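Local coordinates for protein ATP-dependent 6-phosphofructokinase isozyme 2 (Escherichia coli, PDB 3N1C) that catalyses the ATP- and magnesium-dependent phosphorylation of fructose 6-phosphate to fructose 1,6-bisphosphate, the first committing step of glycolysis, working as a homodimer, at residues L7-S12 and G138-G143; F35-G40 and V70-D75; A85-R90 and G110-E115. All blocks are in the same frame, centred on the assembly; numbering follows the deposited sequence.

Interaction 1: residues L7-S12 and G138-G143; sequences LTLAPS and GSLPPG. With F6P (6-O-phosphono-beta-D-fructofuranose), chain E.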
# COMPACT_ATOMS: atom_id res chain seq x y z
N LEU A 7 25.97 -18.61 -18.19
CA LEU A 7 24.98 -19.68 -18.26
C LEU A 7 23.71 -19.23 -17.58
O LEU A 7 23.74 -18.76 -16.44
CB LEU A 7 25.51 -20.94 -17.58
CG LEU A 7 24.54 -22.12 -17.52
CD1 LEU A 7 24.26 -22.64 -18.92
CD2 LEU A 7 25.09 -23.23 -16.63
N THR A 8 22.59 -19.35 -18.28
CA THR A 8 21.29 -18.99 -17.74
C THR A 8 20.34 -20.17 -17.88
O THR A 8 19.78 -20.40 -18.95
CB THR A 8 20.68 -17.79 -18.48
OG1 THR A 8 21.64 -16.74 -18.56
CG2 THR A 8 19.43 -17.29 -17.76
N LEU A 9 20.17 -20.93 -16.80
CA LEU A 9 19.33 -22.11 -16.84
C LEU A 9 17.85 -21.74 -16.91
O LEU A 9 17.03 -22.54 -17.35
CB LEU A 9 19.60 -23.02 -15.63
CG LEU A 9 20.98 -23.70 -15.69
CD1 LEU A 9 21.28 -24.44 -14.39
CD2 LEU A 9 21.05 -24.64 -16.88
N ALA A 10 17.53 -20.51 -16.51
CA ALA A 10 16.16 -19.99 -16.58
C ALA A 10 16.12 -18.63 -17.29
O ALA A 10 16.02 -17.59 -16.65
CB ALA A 10 15.57 -19.87 -15.18
N PRO A 11 16.20 -18.63 -18.63
CA PRO A 11 16.13 -17.35 -19.34
C PRO A 11 14.73 -16.78 -19.25
O PRO A 11 13.81 -17.46 -18.80
CB PRO A 11 16.44 -17.74 -20.79
CG PRO A 11 17.00 -19.12 -20.74
CD PRO A 11 16.37 -19.76 -19.55
N SER A 12 14.56 -15.53 -19.67
CA SER A 12 13.25 -14.91 -19.68
C SER A 12 13.13 -13.99 -20.87
O SER A 12 14.08 -13.28 -21.21
CB SER A 12 13.02 -14.11 -18.39
OG SER A 12 11.87 -13.30 -18.49
N GLY A 138 21.32 -16.46 -12.15
CA GLY A 138 19.87 -16.51 -12.28
C GLY A 138 19.25 -17.65 -11.49
O GLY A 138 19.97 -18.46 -10.89
N SER A 139 17.92 -17.71 -11.48
CA SER A 139 17.22 -18.77 -10.75
C SER A 139 17.36 -20.13 -11.43
O SER A 139 17.75 -20.22 -12.59
CB SER A 139 15.74 -18.43 -10.60
OG SER A 139 15.09 -18.42 -11.86
N LEU A 140 17.06 -21.19 -10.68
CA LEU A 140 17.00 -22.54 -11.22
C LEU A 140 15.58 -22.88 -11.67
O LEU A 140 14.62 -22.62 -10.95
CB LEU A 140 17.44 -23.57 -10.17
CG LEU A 140 18.93 -23.81 -9.95
CD1 LEU A 140 19.12 -24.84 -8.85
CD2 LEU A 140 19.60 -24.28 -11.23
N PRO A 141 15.44 -23.47 -12.86
CA PRO A 141 14.12 -23.90 -13.31
C PRO A 141 13.59 -25.01 -12.40
O PRO A 141 14.39 -25.78 -11.88
CB PRO A 141 14.39 -24.48 -14.70
CG PRO A 141 15.71 -23.92 -15.11
CD PRO A 141 16.49 -23.76 -13.85
N PRO A 142 12.27 -25.07 -12.21
CA PRO A 142 11.71 -26.23 -11.51
C PRO A 142 12.13 -27.48 -12.26
O PRO A 142 12.18 -27.44 -13.49
CB PRO A 142 10.20 -26.03 -11.63
CG PRO A 142 10.03 -24.56 -11.85
CD PRO A 142 11.23 -24.12 -12.63
N GLY A 143 12.43 -28.56 -11.55
CA GLY A 143 12.85 -29.80 -12.19
C GLY A 143 14.36 -29.98 -12.27
O GLY A 143 14.84 -31.08 -12.49
O1 F6P E . 17.97 -9.74 -12.84
C1 F6P E . 17.05 -9.27 -13.78
C2 F6P E . 16.61 -10.46 -14.69
O2 F6P E . 17.27 -11.75 -14.64
C3 F6P E . 15.40 -10.30 -15.61
O3 F6P E . 15.64 -9.89 -16.93
C4 F6P E . 14.28 -11.20 -15.23
O4 F6P E . 13.02 -11.25 -15.84
C5 F6P E . 14.55 -11.58 -13.80
O5 F6P E . 15.83 -10.93 -13.49
C6 F6P E . 14.63 -13.11 -13.60
O6 F6P E . 14.81 -13.36 -12.23
P F6P E . 15.22 -14.85 -11.65
O1P F6P E . 16.64 -15.37 -12.31
O2P F6P E . 14.06 -15.96 -12.02
O3P F6P E . 15.40 -14.76 -10.21
O HOH W 1 18.85 -18.79 -14.61

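Interaction 2: residues F35-G40 and V70-D75; sequences FEPGGG and VSLLAD. With F6P (6-O-phosphono-beta-D-fructofuranose), chain E.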
# COMPACT_ATOMS: atom_id res chain seq x y z
N PHE A 35 9.63 -5.47 -25.43
CA PHE A 35 10.35 -6.68 -25.03
C PHE A 35 11.85 -6.46 -24.95
O PHE A 35 12.40 -5.65 -25.69
CB PHE A 35 10.06 -7.80 -26.02
CG PHE A 35 8.62 -8.20 -26.10
CD1 PHE A 35 7.80 -7.68 -27.08
CD2 PHE A 35 8.08 -9.10 -25.19
CE1 PHE A 35 6.47 -8.05 -27.16
CE2 PHE A 35 6.75 -9.47 -25.26
CZ PHE A 35 5.95 -8.95 -26.25
N GLU A 36 12.51 -7.21 -24.07
CA GLU A 36 13.97 -7.24 -24.01
C GLU A 36 14.46 -8.59 -23.48
O GLU A 36 13.71 -9.32 -22.84
CB GLU A 36 14.50 -6.09 -23.17
CG GLU A 36 14.31 -6.26 -21.68
CD GLU A 36 14.67 -5.01 -20.90
OE1 GLU A 36 14.51 -3.90 -21.46
OE2 GLU A 36 15.12 -5.12 -19.74
N PRO A 37 15.72 -8.95 -23.78
CA PRO A 37 16.26 -10.23 -23.31
C PRO A 37 16.34 -10.23 -21.80
O PRO A 37 16.58 -9.17 -21.22
CB PRO A 37 17.68 -10.25 -23.91
CG PRO A 37 17.66 -9.25 -25.01
CD PRO A 37 16.70 -8.19 -24.57
N GLY A 38 16.15 -11.38 -21.17
CA GLY A 38 16.14 -11.45 -19.72
C GLY A 38 16.71 -12.73 -19.14
O GLY A 38 16.89 -13.72 -19.85
N GLY A 39 16.98 -12.72 -17.84
CA GLY A 39 17.64 -13.83 -17.19
C GLY A 39 19.01 -13.40 -16.72
O GLY A 39 19.67 -12.59 -17.38
N GLY A 40 19.45 -13.93 -15.59
CA GLY A 40 20.67 -13.46 -14.94
C GLY A 40 21.89 -13.44 -15.85
O GLY A 40 22.46 -12.38 -16.11
N VAL A 70 15.99 -14.96 -28.49
CA VAL A 70 17.18 -15.09 -29.32
C VAL A 70 17.31 -13.94 -30.31
O VAL A 70 18.38 -13.36 -30.47
CB VAL A 70 17.20 -16.44 -30.06
CG1 VAL A 70 18.36 -16.49 -31.04
CG2 VAL A 70 17.30 -17.58 -29.06
N SER A 71 16.20 -13.60 -30.97
CA SER A 71 16.18 -12.50 -31.93
C SER A 71 16.63 -11.17 -31.32
O SER A 71 17.36 -10.40 -31.94
CB SER A 71 14.78 -12.34 -32.52
OG SER A 71 14.76 -11.32 -33.50
N LEU A 72 16.16 -10.91 -30.10
CA LEU A 72 16.50 -9.67 -29.40
C LEU A 72 17.99 -9.61 -29.05
O LEU A 72 18.60 -8.54 -29.08
CB LEU A 72 15.66 -9.53 -28.13
CG LEU A 72 14.18 -9.22 -28.36
CD1 LEU A 72 13.32 -9.58 -27.15
CD2 LEU A 72 14.02 -7.76 -28.74
N LEU A 73 18.58 -10.76 -28.73
CA LEU A 73 20.00 -10.77 -28.41
C LEU A 73 20.79 -10.57 -29.69
O LEU A 73 21.85 -9.94 -29.68
CB LEU A 73 20.39 -12.06 -27.68
CG LEU A 73 20.03 -12.03 -26.18
CD1 LEU A 73 20.07 -13.42 -25.56
CD2 LEU A 73 20.96 -11.07 -25.43
N ALA A 74 20.26 -11.06 -30.80
CA ALA A 74 20.87 -10.82 -32.11
C ALA A 74 20.85 -9.33 -32.43
O ALA A 74 21.82 -8.79 -32.96
CB ALA A 74 20.17 -11.60 -33.18
N ASP A 75 19.75 -8.67 -32.10
CA ASP A 75 19.60 -7.24 -32.37
C ASP A 75 20.61 -6.42 -31.57
O ASP A 75 20.99 -5.33 -31.98
CB ASP A 75 18.18 -6.76 -32.02
CG ASP A 75 17.13 -7.27 -33.00
OD1 ASP A 75 17.50 -7.72 -34.11
OD2 ASP A 75 15.94 -7.22 -32.65
O1 F6P E . 17.97 -9.74 -12.84
C1 F6P E . 17.05 -9.27 -13.78
C2 F6P E . 16.61 -10.46 -14.69
O2 F6P E . 17.27 -11.75 -14.64
C3 F6P E . 15.40 -10.30 -15.61
O3 F6P E . 15.64 -9.89 -16.93
C4 F6P E . 14.28 -11.20 -15.23
O4 F6P E . 13.02 -11.25 -15.84
C5 F6P E . 14.55 -11.58 -13.80
O5 F6P E . 15.83 -10.93 -13.49
C6 F6P E . 14.63 -13.11 -13.60
O6 F6P E . 14.81 -13.36 -12.23
P F6P E . 15.22 -14.85 -11.65
O1P F6P E . 16.64 -15.37 -12.31
O2P F6P E . 14.06 -15.96 -12.02
O3P F6P E . 15.40 -14.76 -10.21

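Interaction 3: residues A85-R90 and G110-E115; sequences AKDWTR and GAALNE. With F6P (6-O-phosphono-beta-D-fructofuranose), chain E.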
# COMPACT_ATOMS: atom_id res chain seq x y z
N ALA A 85 14.72 -26.03 -26.55
CA ALA A 85 13.95 -26.65 -25.48
C ALA A 85 12.48 -26.78 -25.86
O ALA A 85 11.95 -25.96 -26.62
CB ALA A 85 14.10 -25.86 -24.19
N LYS A 86 11.85 -27.87 -25.39
CA LYS A 86 10.42 -28.15 -25.59
C LYS A 86 9.43 -27.22 -24.87
O LYS A 86 8.45 -26.77 -25.46
CB LYS A 86 10.12 -29.61 -25.24
CG LYS A 86 10.58 -30.60 -26.29
CD LYS A 86 10.25 -32.03 -25.88
CE LYS A 86 8.75 -32.28 -25.91
NZ LYS A 86 8.04 -31.56 -24.81
N ASP A 87 9.69 -26.94 -23.59
CA ASP A 87 8.86 -26.02 -22.81
C ASP A 87 9.18 -24.56 -23.18
O ASP A 87 10.35 -24.17 -23.29
CB ASP A 87 9.06 -26.27 -21.32
CG ASP A 87 7.89 -25.78 -20.48
OD1 ASP A 87 6.75 -25.78 -20.99
OD2 ASP A 87 8.12 -25.41 -19.30
N TRP A 88 8.14 -23.76 -23.39
CA TRP A 88 8.30 -22.39 -23.87
C TRP A 88 8.99 -21.47 -22.86
O TRP A 88 8.66 -21.48 -21.68
CB TRP A 88 6.94 -21.81 -24.26
CG TRP A 88 6.48 -22.18 -25.64
CD1 TRP A 88 6.61 -23.40 -26.25
CD2 TRP A 88 5.79 -21.33 -26.57
NE1 TRP A 88 6.05 -23.35 -27.51
CE2 TRP A 88 5.54 -22.10 -27.72
CE3 TRP A 88 5.37 -20.00 -26.53
CZ2 TRP A 88 4.89 -21.58 -28.84
CZ3 TRP A 88 4.72 -19.48 -27.64
CH2 TRP A 88 4.49 -20.27 -28.78
N THR A 89 9.93 -20.67 -23.35
CA THR A 89 10.62 -19.68 -22.53
C THR A 89 9.63 -18.81 -21.76
O THR A 89 8.68 -18.29 -22.34
CB THR A 89 11.52 -18.78 -23.39
OG1 THR A 89 12.57 -19.57 -23.97
CG2 THR A 89 12.14 -17.67 -22.56
N ARG A 90 9.85 -18.65 -20.47
CA ARG A 90 8.97 -17.83 -19.64
C ARG A 90 8.95 -16.37 -20.10
O ARG A 90 9.91 -15.86 -20.69
CB ARG A 90 9.38 -17.89 -18.17
CG ARG A 90 10.69 -17.17 -17.90
CD ARG A 90 11.02 -17.12 -16.42
NE ARG A 90 12.44 -16.86 -16.20
CZ ARG A 90 12.96 -16.46 -15.04
NH1 ARG A 90 12.17 -16.27 -13.99
NH2 ARG A 90 14.27 -16.25 -14.93
N GLY A 110 11.08 -20.29 -14.28
CA GLY A 110 11.74 -20.63 -15.54
C GLY A 110 11.10 -21.85 -16.19
O GLY A 110 10.56 -22.72 -15.50
N ALA A 111 11.14 -21.91 -17.51
CA ALA A 111 10.65 -23.08 -18.24
C ALA A 111 11.43 -24.32 -17.82
O ALA A 111 12.61 -24.24 -17.52
CB ALA A 111 10.77 -22.86 -19.73
N ALA A 112 10.76 -25.47 -17.81
CA ALA A 112 11.40 -26.72 -17.42
C ALA A 112 12.41 -27.17 -18.47
O ALA A 112 12.33 -26.79 -19.64
CB ALA A 112 10.36 -27.81 -17.18
N LEU A 113 13.37 -27.99 -18.04
CA LEU A 113 14.31 -28.64 -18.95
C LEU A 113 14.21 -30.15 -18.79
O LEU A 113 14.06 -30.64 -17.67
CB LEU A 113 15.74 -28.19 -18.64
CG LEU A 113 16.03 -26.70 -18.64
CD1 LEU A 113 17.46 -26.45 -18.17
CD2 LEU A 113 15.79 -26.10 -20.01
N ASN A 114 14.29 -30.89 -19.89
CA ASN A 114 14.33 -32.34 -19.81
C ASN A 114 15.77 -32.87 -19.74
O ASN A 114 16.72 -32.09 -19.69
CB ASN A 114 13.55 -33.00 -20.96
CG ASN A 114 14.27 -32.93 -22.29
OD1 ASN A 114 13.76 -33.40 -23.31
ND2 ASN A 114 15.46 -32.35 -22.29
N GLU A 115 15.93 -34.19 -19.73
CA GLU A 115 17.25 -34.78 -19.59
C GLU A 115 18.17 -34.37 -20.73
O GLU A 115 19.32 -34.00 -20.51
CB GLU A 115 17.16 -36.31 -19.52
CG GLU A 115 16.32 -36.86 -18.38
CD GLU A 115 17.02 -36.78 -17.03
OE1 GLU A 115 16.69 -37.61 -16.15
OE2 GLU A 115 17.88 -35.89 -16.85
O1 F6P E . 17.97 -9.74 -12.84
C1 F6P E . 17.05 -9.27 -13.78
C2 F6P E . 16.61 -10.46 -14.69
O2 F6P E . 17.27 -11.75 -14.64
C3 F6P E . 15.40 -10.30 -15.61
O3 F6P E . 15.64 -9.89 -16.93
C4 F6P E . 14.28 -11.20 -15.23
O4 F6P E . 13.02 -11.25 -15.84
C5 F6P E . 14.55 -11.58 -13.80
O5 F6P E . 15.83 -10.93 -13.49
C6 F6P E . 14.63 -13.11 -13.60
O6 F6P E . 14.81 -13.36 -12.23
P F6P E . 15.22 -14.85 -11.65
O1P F6P E . 16.64 -15.37 -12.31
O2P F6P E . 14.06 -15.96 -12.02
O3P F6P E . 15.40 -14.76 -10.21
O HOH W 2 11.86 -28.21 -21.98
O HOH W 3 12.57 -19.86 -19.26

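Interaction 1: residues L7-S12 and G138-G143
The meeting of L9 and A10 with S139, L140 and P141 is a buried, largely apolar loop-to-loop contact beside the sugar-phosphate site. Both loops leave the C-terminal ends of neighbouring parallel strands, 4-7 and 133-137. The P141 ring carries much of the contact: its CD lies against L9 CB at 3.7 Å, while its CG comes close to L9 O and reaches A10 CB at 4.1 Å. A glycine in place of P141 removes the ring, which would probably leave L9 CB and A10 CB without their apolar cover. L9 and L140 run side by side in the same direction, with L9 CD1 and L140 CD2 3.6 Å apart. Loops after adjacent parallel strands form the substrate-binding rim of this Rossmann-like, ribokinase-type sheet, and here one of them grips the phosphate of F6P. S139 N donates to F6P O1P (2.8 Å), and S139 OG donates to F6P O2P (2.7 Å); a chi1 of 66°, with OG between the backbone N and carbonyl carbon, turns the hydroxyl to the same phosphate as the amide. A water accepts a hydrogen bond from A10 N and lies 2.7 Å from S139 O, to which it can donate, bridging the backbones.

Interaction 2: residues F35-G40 and V70-D75
P37 packs against L72 and L73 where strand 35-38 crosses helix 70-75, the axes almost perpendicular at 94° and 7.3 Å apart. P37 CG rests 3.7 Å from L72 CB, the two side chains crossing obliquely, whereas L73 slides past the ring in the opposite direction and brings its CD2 to 3.7 Å from P37 CB. L72 CG is anti to its own carbonyl carbon (chi1 -71°), and from there the CD1 branch extends along the strand to F35 CB, 3.9 Å away. The F35 ring itself leads off to meet H68. I42 and R46 of helix 40-50 also touch both P37 and L73, so the proline is packed by two helices. Within this chain strand 34-38 is an outermost strand of the mixed sheet, the lid of PfkB-family kinases, and helix 63-75 connects parallel strands 55-62 and 80-85 of the main sheet; the contact thus seats lid on main domain.

Polar interactions lie away from this apolar surface. E36 points away from helix 70-75, and its OE2 is hydrogen-bonded to T292. Beyond the strand, the glycine run turns into helix 40-50 with G39 as N-cap, and G39 N makes a weak bond to F6P O3 (3.3 Å).

The chemistry changes along the chain: aliphatic packing holds strand to helix, and the glycines that follow bring backbone amides close to the sugar.

Interaction 3: residues A85-R90 and G110-E115
With its CG anti to the backbone N (chi1 -157°), D87 swings its carboxylate over to A112, while R90, its CG between the backbone N and carbonyl carbon (chi1 70°), extends its chain past G110 toward F6P. D87 OD2 accepts from A112 N at 3.0 Å through its anti lone pair, the N-H...O angle being 159°. The A111 methyl tucks in beside this bond, its CB 3.2 Å from W88 O. Two waters join the backbones further, one between D87 N and A112 O, the other accepting from both R90 N and A111 N. R90 CD passes 3.7 Å from G110 CA, and the guanidinium then meets the phosphate at its edge: NH1 and NH2 of R90 both donate to F6P O2P, at 2.7 and 2.9 Å. R90 NE also bonds to P11 O, NH2 to A10 O and NH1 to M108 O, and these carbonyls probably fix the group's rotation at the substrate site. The 85-90 loop runs from strand 80-85, at the edge of the parallel sheet, to strand 91-97 of the mixed sheet; the 110-115 loop leads from strand 103-107 into helix 115-125, whose E117 accepts from K86 N and N114 N.

How the interactions relate
All three interactions converge on one F6P molecule, yet they differ in burial and chemistry. Interaction 1, the most buried, joins loops following two adjacent strands of the parallel sheet and is apolar apart from a bridging water. Interaction 2, partly buried and also apolar, sets a mixed-sheet strand on a helix. Interaction 3 joins loops next to strands 91-97 and 103-107 of that mixed sheet, relies on polar and water-mediated bonds, and runs from buried R90 out to exposed D87 and W88. Interactions 1 and 3 touch directly, P141 and P142 packing on A111 and G110. A probable hydrogen bond from S12 N to G38 O, 3.0 Å, links interactions 1 and 2.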